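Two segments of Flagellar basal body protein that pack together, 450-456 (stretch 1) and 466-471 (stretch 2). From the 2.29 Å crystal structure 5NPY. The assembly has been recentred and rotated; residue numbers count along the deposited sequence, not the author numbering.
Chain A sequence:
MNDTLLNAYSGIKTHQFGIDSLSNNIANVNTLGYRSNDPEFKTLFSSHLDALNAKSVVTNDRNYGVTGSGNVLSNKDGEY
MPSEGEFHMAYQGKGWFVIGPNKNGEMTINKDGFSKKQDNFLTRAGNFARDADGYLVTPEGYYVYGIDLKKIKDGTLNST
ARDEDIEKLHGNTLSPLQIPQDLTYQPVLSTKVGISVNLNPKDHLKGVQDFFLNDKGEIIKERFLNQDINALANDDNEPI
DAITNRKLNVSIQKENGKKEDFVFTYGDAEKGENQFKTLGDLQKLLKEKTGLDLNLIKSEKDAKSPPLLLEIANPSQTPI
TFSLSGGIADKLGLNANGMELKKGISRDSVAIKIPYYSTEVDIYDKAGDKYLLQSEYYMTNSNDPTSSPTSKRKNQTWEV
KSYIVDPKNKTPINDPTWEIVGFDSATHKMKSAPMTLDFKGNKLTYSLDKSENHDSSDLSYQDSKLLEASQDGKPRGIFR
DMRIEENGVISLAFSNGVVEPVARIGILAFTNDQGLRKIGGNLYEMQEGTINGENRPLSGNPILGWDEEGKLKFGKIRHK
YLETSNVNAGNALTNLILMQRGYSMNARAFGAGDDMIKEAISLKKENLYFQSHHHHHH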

# COMPACT_ATOMS: atom_id res chain seq x y z
N LYS A 450 -2.20 1.81 -6.52
CA LYS A 450 -1.69 2.97 -5.79
C LYS A 450 -1.95 2.74 -4.30
O LYS A 450 -2.82 1.94 -3.92
CB LYS A 450 -2.34 4.28 -6.23
CG LYS A 450 -3.82 4.41 -5.76
CD LYS A 450 -4.44 5.71 -6.31
CE LYS A 450 -5.89 5.89 -5.86
NZ LYS A 450 -6.80 4.92 -6.51
N SER A 451 -1.20 3.48 -3.49
CA SER A 451 -1.36 3.61 -2.05
C SER A 451 -1.69 5.07 -1.75
O SER A 451 -1.98 5.86 -2.66
CB SER A 451 -0.07 3.18 -1.33
OG SER A 451 1.01 4.02 -1.72
N GLU A 452 -1.60 5.44 -0.47
CA GLU A 452 -1.88 6.82 -0.07
C GLU A 452 -0.98 7.83 -0.78
O GLU A 452 -1.44 8.89 -1.22
CB GLU A 452 -1.73 6.98 1.45
CG GLU A 452 -2.21 8.32 1.98
CD GLU A 452 -2.05 8.44 3.49
OE1 GLU A 452 -1.69 9.53 3.97
OE2 GLU A 452 -2.26 7.42 4.18
N ASN A 453 0.32 7.54 -0.90
CA ASN A 453 1.24 8.57 -1.35
C ASN A 453 1.98 8.26 -2.64
O ASN A 453 2.70 9.13 -3.14
CB ASN A 453 2.25 8.88 -0.24
CG ASN A 453 1.58 9.17 1.08
OD1 ASN A 453 0.87 10.16 1.21
ND2 ASN A 453 1.79 8.31 2.07
N HIS A 454 1.84 7.06 -3.20
CA HIS A 454 2.52 6.70 -4.45
C HIS A 454 1.57 5.89 -5.32
O HIS A 454 0.63 5.25 -4.82
CB HIS A 454 3.82 5.89 -4.20
CG HIS A 454 4.74 6.52 -3.21
ND1 HIS A 454 5.79 7.33 -3.58
CD2 HIS A 454 4.74 6.52 -1.86
CE1 HIS A 454 6.41 7.77 -2.51
NE2 HIS A 454 5.80 7.30 -1.45
N ASP A 455 1.81 5.96 -6.63
CA ASP A 455 1.14 5.20 -7.68
C ASP A 455 2.04 4.07 -8.18
O ASP A 455 3.27 4.19 -8.20
CB ASP A 455 0.78 6.12 -8.86
CG ASP A 455 -0.10 7.29 -8.45
OD1 ASP A 455 -1.16 7.04 -7.85
OD2 ASP A 455 0.26 8.46 -8.71
N SER A 456 1.41 2.97 -8.61
CA SER A 456 2.17 1.88 -9.18
C SER A 456 2.57 2.19 -10.62
O SER A 456 1.91 2.96 -11.33
CB SER A 456 1.38 0.57 -9.11
OG SER A 456 1.06 0.25 -7.77
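Stretch 2 466-471: LLEASQ

What backbone shapes meet here? Stretch 2, Leu466 to Gln471, is a length of strand that begins earlier in the chain, while stretch 1 forms no regular helix or strand. Stretch 1 turns back on itself near its start: Ser451 N donates a backbone hydrogen bond to His454 O at 2.9 Å, closing a tight loop around Glu452 and Asn453. Measured by CA atoms, the two stretches come nearest near the C-terminal end of stretch 2, where Ser451 CA and Ser470 CA lie 5.3 Å apart. From there the order of contacts runs backwards: Ser451 and Glu452 meet Ser470, Asn453 meets Glu468, and Asp455 meets Leu467. In this sense the two chains run in opposing directions, although no backbone-to-backbone hydrogen bond joins them.

Which side of the strand faces the loop? The CA-to-CB bonds of Leu467, Glu468 and Ser470 point toward stretch 1, and that of Ala469 points away. Glu468 is covered most by the contact, and together the two stretches bury 342 Å².

How does the strand hold the turn? It does so by placing side-chain oxygens where the loop's amide groups can reach them. Glu452 N donates to Ser470 OG at 2.8 Å, and the nearly straight N-H...O angle of 171° marks a well-aligned bond. Glu468 has an extended side chain up to its carboxylate, with chi1 and chi2 both t, and this brings the carboxylate to Asn453. There Asn453 N donates to Glu468 OE1 at 2.7 Å and Asn453 ND2 to Glu468 OE2 at 2.5 Å, so one residue engages both carboxylate oxygens. The position of OE1 is less certain, because Ser451 OG and Glu468 OE1 are modelled only 2.3 Å apart, too close for a hydrogen bond. The O of water 1 adds a bridge beside the direct bonds: it hydrogen-bonds to Ser470 OG at 2.7 Å and donates a weak 3.4 Å hydrogen bond to Glu452 OE2.

What fills the contact beyond these polar groups? Farther along stretch 1, His454 points its CA-to-CB bond toward the strand, and Glu468 OE1 lies at the edge of its ring, near the ring plane, 3.6 Å from His454 CD2. Leu467 supplies the apolar part: its CD1 comes within 4.1 Å of His454 CB and 3.6 Å of Asp455 O. The CA-to-CB bond of Asp455 points away and its side chain stays 6.7 Å or more from the strand, so its part in the contact is made by the backbone.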

# COMPACT_ATOMS: atom_id res chain seq x y z
N LEU A 466 8.51 -2.52 -4.06
CA LEU A 466 7.31 -2.09 -3.36
C LEU A 466 7.53 -0.71 -2.75
O LEU A 466 8.38 -0.53 -1.87
CB LEU A 466 6.90 -3.10 -2.30
CG LEU A 466 5.67 -2.63 -1.53
CD1 LEU A 466 4.39 -2.83 -2.39
CD2 LEU A 466 5.56 -3.42 -0.25
N LEU A 467 6.77 0.27 -3.24
CA LEU A 467 6.91 1.66 -2.82
C LEU A 467 6.23 1.92 -1.48
O LEU A 467 6.85 2.49 -0.57
CB LEU A 467 6.29 2.58 -3.87
CG LEU A 467 6.74 2.21 -5.28
CD1 LEU A 467 6.18 3.26 -6.22
CD2 LEU A 467 8.30 2.22 -5.33
N GLU A 468 4.96 1.53 -1.34
CA GLU A 468 4.19 1.82 -0.14
C GLU A 468 3.03 0.85 -0.04
O GLU A 468 2.45 0.47 -1.06
CB GLU A 468 3.67 3.26 -0.16
CG GLU A 468 2.96 3.71 1.11
CD GLU A 468 2.41 5.11 0.97
OE1 GLU A 468 1.83 5.40 -0.09
OE2 GLU A 468 2.56 5.93 1.92
N ALA A 469 2.70 0.43 1.19
CA ALA A 469 1.49 -0.35 1.47
C ALA A 469 0.63 0.43 2.45
O ALA A 469 1.04 0.69 3.59
CB ALA A 469 1.83 -1.73 2.04
N SER A 470 -0.55 0.82 2.00
CA SER A 470 -1.54 1.53 2.79
C SER A 470 -2.67 0.56 3.15
O SER A 470 -3.07 -0.27 2.34
CB SER A 470 -2.09 2.74 2.02
OG SER A 470 -1.06 3.66 1.67
N GLN A 471 -3.18 0.69 4.37
CA GLN A 471 -4.01 -0.37 4.90
C GLN A 471 -4.57 0.06 6.25
O GLN A 471 -3.88 0.72 7.03
CB GLN A 471 -3.21 -1.66 5.06
CG GLN A 471 -3.93 -2.72 5.74
CD GLN A 471 -3.03 -3.62 6.46
OE1 GLN A 471 -3.43 -4.51 7.08
NE2 GLN A 471 -1.81 -3.41 6.41
O HOH W 1 -0.32 4.69 4.05